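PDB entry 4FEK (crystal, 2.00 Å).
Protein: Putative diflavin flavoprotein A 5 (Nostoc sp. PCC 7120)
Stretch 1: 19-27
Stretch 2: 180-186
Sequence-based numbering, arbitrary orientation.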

ATOM      1  N   LYS A  19     -10.902  -6.631  -4.259  1.00 12.44           N
ATOM      2  CA  LYS A  19     -10.818  -7.294  -2.964  1.00 12.18           C
ATOM      3  C   LYS A  19      -9.566  -6.867  -2.203  1.00 13.41           C
ATOM      4  O   LYS A  19      -8.546  -6.541  -2.827  1.00 14.72           O
ATOM      5  N   VAL A  20      -9.651  -6.909  -0.875  1.00 14.36           N
ATOM      6  CA  VAL A  20      -8.477  -6.723  -0.009  1.00 12.40           C
ATOM      7  C   VAL A  20      -8.118  -8.082   0.562  1.00 18.36           C
ATOM      8  O   VAL A  20      -9.015  -8.908   0.809  1.00 15.17           O
ATOM      9  N   LEU A  21      -6.811  -8.333   0.693  1.00 11.56           N
ATOM     10  CA  LEU A  21      -6.288  -9.406   1.515  1.00 14.72           C
ATOM     11  C   LEU A  21      -5.528  -8.748   2.656  1.00 16.59           C
ATOM     12  O   LEU A  21      -4.518  -8.099   2.409  1.00 17.42           O
ATOM     13  N   ARG A  22      -6.025  -8.870   3.886  1.00 12.96           N
ATOM     14  CA  ARG A  22      -5.325  -8.300   5.046  1.00 14.27           C
ATOM     15  C   ARG A  22      -4.592  -9.413   5.774  1.00 13.86           C
ATOM     16  O   ARG A  22      -5.220 -10.300   6.361  1.00 16.85           O
ATOM     17  N   ALA A  23      -3.275  -9.403   5.691  1.00 14.36           N
ATOM     18  CA  ALA A  23      -2.462 -10.359   6.420  1.00 15.07           C
ATOM     19  C   ALA A  23      -2.362  -9.803   7.817  1.00 20.46           C
ATOM     20  O   ALA A  23      -1.906  -8.669   8.001  1.00 15.75           O
ATOM     21  N   ARG A  24      -2.782 -10.587   8.800  1.00 18.45           N
ATOM     22  CA  ARG A  24      -2.937 -10.074  10.157  1.00 21.34           C
ATOM     23  C   ARG A  24      -1.945 -10.689  11.121  1.00 24.32           C
ATOM     24  O   ARG A  24      -1.640 -11.891  11.040  1.00 18.51           O
ATOM     25  N   SER A  25      -1.438  -9.855  12.032  1.00 21.02           N
ATOM     26  CA  SER A  25      -0.625 -10.340  13.138  1.00 20.98           C
ATOM     27  C   SER A  25      -1.023  -9.673  14.463  1.00 22.82           C
ATOM     28  O   SER A  25      -1.071  -8.445  14.572  1.00 20.98           O
ATOM     29  N   TRP A  26      -1.319 -10.484  15.469  1.00 24.36           N
ATOM     30  CA  TRP A  26      -1.735  -9.925  16.761  1.00 26.32           C
ATOM     31  C   TRP A  26      -0.566  -9.411  17.613  1.00 28.44           C
ATOM     32  O   TRP A  26      -0.772  -8.759  18.645  1.00 29.01           O
ATOM     33  N   SER A  27       0.655  -9.686  17.165  1.00 27.80           N
ATOM     34  CA  SER A  27       1.864  -9.232  17.856  1.00 27.79           C
ATOM     35  C   SER A  27       2.753  -8.471  16.880  1.00 29.02           C
ATOM     36  O   SER A  27       2.541  -8.536  15.659  1.00 25.81           O
ATOM     37  N   ILE A 180      -2.491  -1.677  13.926  1.00 19.04           N
ATOM     38  CA  ILE A 180      -3.469  -2.274  14.815  1.00 23.01           C
ATOM     39  C   ILE A 180      -4.169  -3.414  14.081  1.00 21.69           C
ATOM     40  O   ILE A 180      -4.585  -3.269  12.930  1.00 24.57           O
ATOM     41  N   CYS A 181      -4.251  -4.556  14.753  1.00 22.61           N
ATOM     42  CA  CYS A 181      -4.914  -5.738  14.204  1.00 23.74           C
ATOM     43  C   CYS A 181      -6.253  -5.954  14.900  1.00 30.27           C
ATOM     44  O   CYS A 181      -6.322  -5.987  16.131  1.00 37.29           O
ATOM     45  N   GLY A 182      -7.310  -6.101  14.112  1.00 34.94           N
ATOM     46  CA  GLY A 182      -8.643  -6.331  14.636  1.00 36.84           C
ATOM     47  C   GLY A 182      -9.504  -7.036  13.601  1.00 29.65           C
ATOM     48  O   GLY A 182      -9.044  -7.314  12.498  1.00 28.91           O
ATOM     49  N   ASP A 183     -10.753  -7.331  13.945  1.00 25.28           N
ATOM     50  CA  ASP A 183     -11.643  -7.996  12.987  1.00 26.25           C
ATOM     51  C   ASP A 183     -12.238  -7.019  11.971  1.00 24.44           C
ATOM     52  O   ASP A 183     -12.543  -7.404  10.837  1.00 26.07           O
ATOM     53  N   ASP A 184     -12.401  -5.755  12.365  1.00 26.30           N
ATOM     54  CA  ASP A 184     -12.989  -4.747  11.474  1.00 32.28           C
ATOM     55  C   ASP A 184     -12.077  -4.367  10.309  1.00 30.31           C
ATOM     56  O   ASP A 184     -10.954  -3.914  10.520  1.00 31.19           O
ATOM     57  N   VAL A 185     -12.572  -4.540   9.088  1.00 28.12           N
ATOM     58  CA  VAL A 185     -11.803  -4.242   7.879  1.00 27.07           C
ATOM     59  C   VAL A 185     -11.750  -2.732   7.591  1.00 26.45           C
ATOM     60  O   VAL A 185     -10.721  -2.196   7.158  1.00 20.48           O
ATOM     61  N   PHE A 186     -12.861  -2.056   7.858  1.00 24.55           N
ATOM     62  CA  PHE A 186     -13.003  -0.629   7.563  1.00 23.24           C
ATOM     63  C   PHE A 186     -12.983   0.179   8.837  1.00 29.76           C
ATOM     64  O   PHE A 186     -13.336  -0.328   9.899  1.00 32.74           O
TER

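Stretch 2, an irregular segment without helix or strand, lies along one side of the strand that runs through residues 19-25. From that strand Val20, Arg22 and Arg24 point toward it, the alternation expected of an extended chain, while the loop residue Trp26 reaches it with the end of its indole. Together the two stretches bury 462 Å².

The CA-to-CB bond of Ile180 points away, and the residue contributes through its backbone. Its carbonyl O accepts a hydrogen bond from water 1 at 2.7 Å, and the same water accepts one from Arg22 NH2 at 2.4 Å, a strikingly short distance. The water thus links a guanidinium to a carbonyl that it does not reach directly.

Cys181 has more of its surface covered by the other stretch than any other residue here. Its CB points toward the strand, and with chi1 at 180° (t) the sulfur sits over one face of Trp26 (chi1 m, chi2 89°), 3.6 Å from SG to the centroid of the six-membered ring and only 12° off the ring normal. A polarizable sulfur suits an aromatic face, and cysteine is small enough to fit closely here: SG also lies 3.6 Å from Arg24 CB, and Cys181 CB lies 3.3 Å from Ser25 O.

Gly182 has no side chain, and its CA lies 3.9 Å from Trp26 CH2. Its carbonyl O draws in both arginines: Arg24 NH1 donates a hydrogen bond at 2.9 Å, and Arg22 NH1 a weak one at 3.4 Å. Both approach with the guanidinium edge, where the N-H groups lie.

Asp183 starts away from the strand, but its m rotamer brings the carboxylate back. OD1 forms a salt bridge with Arg24 NH1 at 3.0 Å, so this one nitrogen serves both a carbonyl and a carboxylate. Water 2 reinforces the pair, donating to Asp183 OD1 at 2.6 Å and accepting from Arg24 NH2 at 3.3 Å. Arginine, long and rich in donors, suits such a multiple role; Arg24 reaches it with chi1 m, chi2 t and chi3 m.

The CA-to-CB bond of Asp184 points away, and its side chain is exposed, as suits a charged residue. Its carbonyl O lies over a face of the Arg22 guanidinium, 3.4 Å from NH1, but the angle is too poor for a hydrogen bond.

Val185 (chi1 t) closes the contact with apolar packing. Its CG1 meets CG1 of Val20 (chi1 p) at 4.1 Å, and its CG2 lies 3.9 Å from CD of Arg22 (chi1 m, chi2 t, chi3 p), part of the aliphatic stem that precedes the charged group.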

ATOM      1  CB  LYS A  19     -10.726  -8.810  -3.134  1.00 13.75           C
ATOM      2  CG  LYS A  19     -11.946  -9.421  -3.827  1.00 22.46           C
ATOM      3  CD  LYS A  19     -11.812 -10.944  -3.911  1.00 29.86           C
ATOM      4  CE  LYS A  19     -13.120 -11.573  -4.420  1.00 38.05           C
ATOM      5  NZ  LYS A  19     -12.907 -12.971  -4.911  1.00 45.52           N
ATOM      6  CB  VAL A  20      -8.710  -5.666   1.127  1.00 12.86           C
ATOM      7  CG1 VAL A  20      -9.870  -6.060   2.060  1.00 15.03           C
ATOM      8  CG2 VAL A  20      -7.418  -5.464   1.966  1.00 17.49           C
ATOM      9  CB  LEU A  21      -5.318 -10.289   0.707  1.00 16.79           C
ATOM     10  CG  LEU A  21      -5.939 -11.269  -0.297  1.00 16.68           C
ATOM     11  CD1 LEU A  21      -6.437 -10.523  -1.529  1.00 18.29           C
ATOM     12  CD2 LEU A  21      -4.939 -12.368  -0.686  1.00 22.46           C
ATOM     13  CB  ARG A  22      -6.311  -7.650   6.021  1.00 13.00           C
ATOM     14  CG  ARG A  22      -7.315  -6.699   5.393  1.00 19.67           C
ATOM     15  CD  ARG A  22      -8.321  -6.286   6.476  1.00 31.06           C
ATOM     16  NE  ARG A  22      -7.792  -5.239   7.313  1.00 34.13           N
ATOM     17  CZ  ARG A  22      -7.907  -5.130   8.636  1.00 26.99           C
ATOM     18  NH1 ARG A  22      -8.532  -6.020   9.388  1.00 22.49           N
ATOM     19  NH2 ARG A  22      -7.354  -4.089   9.218  1.00 24.99           N
ATOM     20  CB  ALA A  23      -1.096 -10.442   5.804  1.00 11.73           C
ATOM     21  CB  ARG A  24      -4.371 -10.304  10.662  1.00 18.38           C
ATOM     22  CG  ARG A  24      -5.433  -9.667   9.788  1.00 19.36           C
ATOM     23  CD  ARG A  24      -6.768  -9.633  10.486  1.00 22.75           C
ATOM     24  NE  ARG A  24      -7.257 -10.973  10.797  1.00 26.04           N
ATOM     25  CZ  ARG A  24      -8.295 -11.227  11.587  1.00 32.63           C
ATOM     26  NH1 ARG A  24      -8.974 -10.233  12.145  1.00 34.19           N
ATOM     27  NH2 ARG A  24      -8.650 -12.484  11.825  1.00 35.62           N
ATOM     28  CB  SER A  25       0.864 -10.134  12.873  1.00 19.87           C
ATOM     29  OG  SER A  25       1.641 -10.684  13.943  1.00 22.20           O
ATOM     30  CB  TRP A  26      -2.604 -10.935  17.519  1.00 37.27           C
ATOM     31  CG  TRP A  26      -3.837 -11.280  16.723  1.00 38.02           C
ATOM     32  CD1 TRP A  26      -3.973 -12.285  15.801  1.00 37.67           C
ATOM     33  CD2 TRP A  26      -5.087 -10.586  16.745  1.00 36.22           C
ATOM     34  NE1 TRP A  26      -5.236 -12.261  15.257  1.00 33.98           N
ATOM     35  CE2 TRP A  26      -5.941 -11.231  15.823  1.00 35.59           C
ATOM     36  CE3 TRP A  26      -5.568  -9.481  17.453  1.00 37.31           C
ATOM     37  CZ2 TRP A  26      -7.252 -10.813  15.600  1.00 37.95           C
ATOM     38  CZ3 TRP A  26      -6.873  -9.068  17.234  1.00 41.15           C
ATOM     39  CH2 TRP A  26      -7.702  -9.736  16.318  1.00 40.15           C
ATOM     40  CB  SER A  27       2.618 -10.430  18.438  1.00 38.84           C
ATOM     41  OG  SER A  27       2.891 -11.377  17.416  1.00 40.70           O
ATOM     42  CB  ILE A 180      -4.476  -1.231  15.326  1.00 23.49           C
ATOM     43  CG1 ILE A 180      -5.532  -1.883  16.215  1.00 28.62           C
ATOM     44  CG2 ILE A 180      -5.135  -0.492  14.160  1.00 24.09           C
ATOM     45  CD1 ILE A 180      -6.314  -0.893  17.057  1.00 32.47           C
ATOM     46  CB  CYS A 181      -4.030  -6.974  14.410  1.00 23.48           C
ATOM     47  SG  CYS A 181      -4.782  -8.502  13.756  1.00 28.44           S
ATOM     48  CB  ASP A 183     -12.756  -8.769  13.701  1.00 33.30           C
ATOM     49  CG  ASP A 183     -12.233  -9.962  14.502  1.00 41.47           C
ATOM     50  OD1 ASP A 183     -11.082 -10.399  14.286  1.00 38.18           O
ATOM     51  OD2 ASP A 183     -12.989 -10.476  15.346  1.00 48.14           O
ATOM     52  CB  ASP A 184     -13.346  -3.490  12.267  1.00 43.29           C
ATOM     53  CG  ASP A 184     -14.487  -3.726  13.251  1.00 48.76           C
ATOM     54  OD1 ASP A 184     -15.431  -4.473  12.902  1.00 45.90           O
ATOM     55  OD2 ASP A 184     -14.431  -3.175  14.372  1.00 51.23           O
ATOM     56  CB  VAL A 185     -12.397  -4.983   6.660  1.00 28.73           C
ATOM     57  CG1 VAL A 185     -11.810  -4.480   5.366  1.00 28.90           C
ATOM     58  CG2 VAL A 185     -12.184  -6.505   6.788  1.00 31.35           C
ATOM     59  CB  PHE A 186     -14.306  -0.353   6.817  1.00 25.74           C
ATOM     60  CG  PHE A 186     -14.367  -0.992   5.476  1.00 26.54           C
ATOM     61  CD1 PHE A 186     -14.944  -2.249   5.321  1.00 28.67           C
ATOM     62  CD2 PHE A 186     -13.833  -0.354   4.366  1.00 25.77           C
ATOM     63  CE1 PHE A 186     -14.996  -2.859   4.083  1.00 31.56           C
ATOM     64  CE2 PHE A 186     -13.886  -0.953   3.123  1.00 28.36           C
ATOM     65  CZ  PHE A 186     -14.459  -2.217   2.979  1.00 30.20           C
TER
HETATM   66  O   HOH W   1      -6.948  -3.710  11.604  1.00 25.92           O
HETATM   67  O   HOH W   2     -10.436 -12.935  14.521  1.00 44.65           O